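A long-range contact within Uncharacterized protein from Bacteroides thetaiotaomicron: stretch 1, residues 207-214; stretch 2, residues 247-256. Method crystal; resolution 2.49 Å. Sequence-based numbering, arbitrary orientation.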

# COMPACT_ATOMS: atom_id res chain seq x y z
N SER A 207 -14.66 -6.79 8.94
CA SER A 207 -16.08 -7.04 8.86
C SER A 207 -16.74 -5.78 8.32
O SER A 207 -16.17 -4.70 8.46
CB SER A 207 -16.58 -7.38 10.25
OG SER A 207 -17.99 -7.42 10.37
N ARG A 208 -17.90 -5.90 7.67
CA ARG A 208 -18.61 -4.75 7.11
C ARG A 208 -19.26 -3.86 8.19
O ARG A 208 -19.69 -4.36 9.24
CB ARG A 208 -19.68 -5.23 6.11
CG ARG A 208 -19.16 -5.22 4.70
CD ARG A 208 -20.02 -6.02 3.77
NE ARG A 208 -19.20 -6.57 2.69
CZ ARG A 208 -19.28 -7.82 2.25
NH1 ARG A 208 -20.12 -8.68 2.82
NH2 ARG A 208 -18.51 -8.23 1.26
N TYR A 209 -19.32 -2.55 7.92
CA TYR A 209 -19.92 -1.57 8.83
C TYR A 209 -20.51 -0.42 8.01
O TYR A 209 -20.02 -0.16 6.91
CB TYR A 209 -18.88 -1.07 9.86
CG TYR A 209 -18.05 0.12 9.41
CD1 TYR A 209 -17.13 0.00 8.37
CD2 TYR A 209 -18.19 1.36 10.03
CE1 TYR A 209 -16.38 1.11 7.93
CE2 TYR A 209 -17.46 2.47 9.59
CZ TYR A 209 -16.55 2.34 8.54
OH TYR A 209 -15.83 3.44 8.12
N SER A 210 -21.51 0.28 8.54
CA SER A 210 -22.14 1.40 7.84
C SER A 210 -21.25 2.64 7.78
O SER A 210 -20.59 2.94 8.76
CB SER A 210 -23.46 1.75 8.51
OG SER A 210 -24.38 0.68 8.43
N THR A 211 -21.25 3.37 6.64
CA THR A 211 -20.48 4.62 6.46
C THR A 211 -21.15 5.55 5.43
O THR A 211 -22.17 5.19 4.82
CB THR A 211 -19.00 4.31 6.06
OG1 THR A 211 -18.19 5.46 6.32
CG2 THR A 211 -18.85 3.93 4.59
N THR A 212 -20.58 6.74 5.23
CA THR A 212 -20.99 7.70 4.21
C THR A 212 -19.92 7.64 3.13
O THR A 212 -18.75 7.72 3.47
CB THR A 212 -21.15 9.10 4.83
OG1 THR A 212 -22.36 9.13 5.58
CG2 THR A 212 -21.20 10.20 3.78
N TYR A 213 -20.31 7.44 1.84
CA TYR A 213 -19.34 7.37 0.74
C TYR A 213 -19.25 8.70 0.03
O TYR A 213 -20.23 9.46 -0.04
CB TYR A 213 -19.66 6.27 -0.27
CG TYR A 213 -19.78 4.90 0.36
CD1 TYR A 213 -21.00 4.42 0.82
CD2 TYR A 213 -18.67 4.07 0.46
CE1 TYR A 213 -21.10 3.15 1.39
CE2 TYR A 213 -18.76 2.81 1.02
CZ TYR A 213 -19.98 2.35 1.49
OH TYR A 213 -20.06 1.10 2.06
N HIS A 214 -18.05 8.97 -0.50
CA HIS A 214 -17.64 10.18 -1.19
C HIS A 214 -16.82 9.82 -2.42
O HIS A 214 -15.79 9.16 -2.33
CB HIS A 214 -16.84 11.09 -0.26
CG HIS A 214 -17.55 11.49 1.00
ND1 HIS A 214 -18.62 12.37 0.98
CD2 HIS A 214 -17.31 11.13 2.28
CE1 HIS A 214 -19.00 12.50 2.23
NE2 HIS A 214 -18.22 11.80 3.06
N ASP A 247 -22.00 12.05 -2.85
CA ASP A 247 -21.94 12.15 -1.39
C ASP A 247 -23.18 11.45 -0.91
O ASP A 247 -24.26 12.02 -0.97
CB ASP A 247 -21.87 13.61 -0.94
CG ASP A 247 -20.63 14.34 -1.43
OD1 ASP A 247 -19.51 13.82 -1.21
OD2 ASP A 247 -20.79 15.44 -2.02
N THR A 248 -23.06 10.17 -0.59
CA THR A 248 -24.23 9.40 -0.18
C THR A 248 -24.65 9.72 1.27
O THR A 248 -23.93 10.42 2.01
CB THR A 248 -23.95 7.88 -0.32
OG1 THR A 248 -23.16 7.44 0.79
CG2 THR A 248 -23.26 7.51 -1.62
N LYS A 249 -25.81 9.18 1.68
CA LYS A 249 -26.30 9.18 3.05
C LYS A 249 -25.67 7.94 3.70
O LYS A 249 -25.01 7.16 2.98
CB LYS A 249 -27.85 9.17 3.08
N GLU A 250 -25.82 7.73 5.02
CA GLU A 250 -25.23 6.55 5.64
C GLU A 250 -25.83 5.27 5.05
O GLU A 250 -27.05 5.16 4.93
CB GLU A 250 -25.34 6.56 7.17
CG GLU A 250 -23.98 6.59 7.85
CD GLU A 250 -23.88 5.85 9.17
OE1 GLU A 250 -24.58 6.24 10.13
OE2 GLU A 250 -23.03 4.94 9.28
N MSE A 251 -24.97 4.37 4.58
CA MSE A 251 -25.35 3.09 3.97
C MSE A 251 -24.42 1.99 4.49
O MSE A 251 -23.39 2.29 5.11
CB MSE A 251 -25.25 3.18 2.45
CG MSE A 251 -26.17 4.20 1.82
SE MSE A 251 -25.54 4.45 0.00
CE MSE A 251 -27.29 4.84 -0.92
N GLY A 252 -24.80 0.73 4.23
CA GLY A 252 -24.03 -0.44 4.65
C GLY A 252 -22.67 -0.55 3.99
O GLY A 252 -22.29 0.31 3.19
N GLY A 253 -21.94 -1.61 4.34
CA GLY A 253 -20.60 -1.86 3.82
C GLY A 253 -20.56 -2.59 2.50
O GLY A 253 -19.47 -2.92 2.02
N ASN A 254 -21.73 -2.89 1.92
CA ASN A 254 -21.82 -3.55 0.62
C ASN A 254 -23.01 -2.99 -0.17
O ASN A 254 -24.07 -3.61 -0.23
CB ASN A 254 -21.88 -5.08 0.73
CG ASN A 254 -21.53 -5.79 -0.56
OD1 ASN A 254 -20.86 -5.24 -1.45
ND2 ASN A 254 -21.98 -7.01 -0.70
N VAL A 255 -22.82 -1.84 -0.81
CA VAL A 255 -23.88 -1.20 -1.57
C VAL A 255 -23.74 -1.50 -3.05
O VAL A 255 -22.66 -1.32 -3.61
CB VAL A 255 -23.86 0.31 -1.29
CG1 VAL A 255 -24.88 1.07 -2.14
CG2 VAL A 255 -24.06 0.58 0.20
N THR A 256 -24.81 -1.97 -3.70
CA THR A 256 -24.76 -2.22 -5.15
C THR A 256 -25.70 -1.24 -5.83
O THR A 256 -26.81 -0.99 -5.37
CB THR A 256 -25.02 -3.66 -5.52
OG1 THR A 256 -26.39 -3.99 -5.26
CG2 THR A 256 -24.05 -4.63 -4.84

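Hydrogen bonds, half of them between backbone atoms alone, mark the antiparallel pairing of the two stretches. Thr211 and Met251, a selenomethionine, form a single bridge closed from both sides: Thr211 N donates to Met251 O (2.8 Å), and Met251 N returns a nearly straight bond to Thr211 O (2.9 Å, 174° at the hydrogen). A second, separate bridge pairs His214 with Asp247, and the register slips by one residue between the two. Between the bridges, next to the second, Thr248 N donates to Tyr213 O (3.0 Å), while Thr248 OG1 accepts from Tyr213 N (3.0 Å) and donates within its own stretch to Lys249 O (2.9 Å), so a hydroxyl stands in where a backbone carbonyl would serve in a regular ladder.

Carbonyls that accept these bonds also draw CA-H...O contacts: Ser210 CA to Met251 O (3.1 Å), Glu250 CA to Thr211 O (3.4 Å) and Asp247 CA to Tyr213 O (3.5 Å).

Two further hydrogen bonds use side chains. At the His214–Asp247 bridge both side chains lie on the same face of the sheet, and His214 ND1 donates to Asp247 OD1 (2.8 Å, 170°), the acceptor lying near the imidazole plane. The Tyr213 side chain reaches along stretch 2, and Tyr213 OH donates to Gly252 O (2.6 Å).

Apolar packing is looser. Tyr213 CE1 lies 4.3 Å from Met251 CB, which sits at the ring edge, and 4.1 Å from Val255 CG2.

At the other end, Arg208 packs closely against a residue without a side chain: Arg208 CG is 3.5 Å from Gly253 O, and an ideally placed CB on Gly253 would fall 2.6 Å from Arg208 CG, a clash. Asn254 CB covers one face of the guanidinium, 3.6 Å from Arg208 NE.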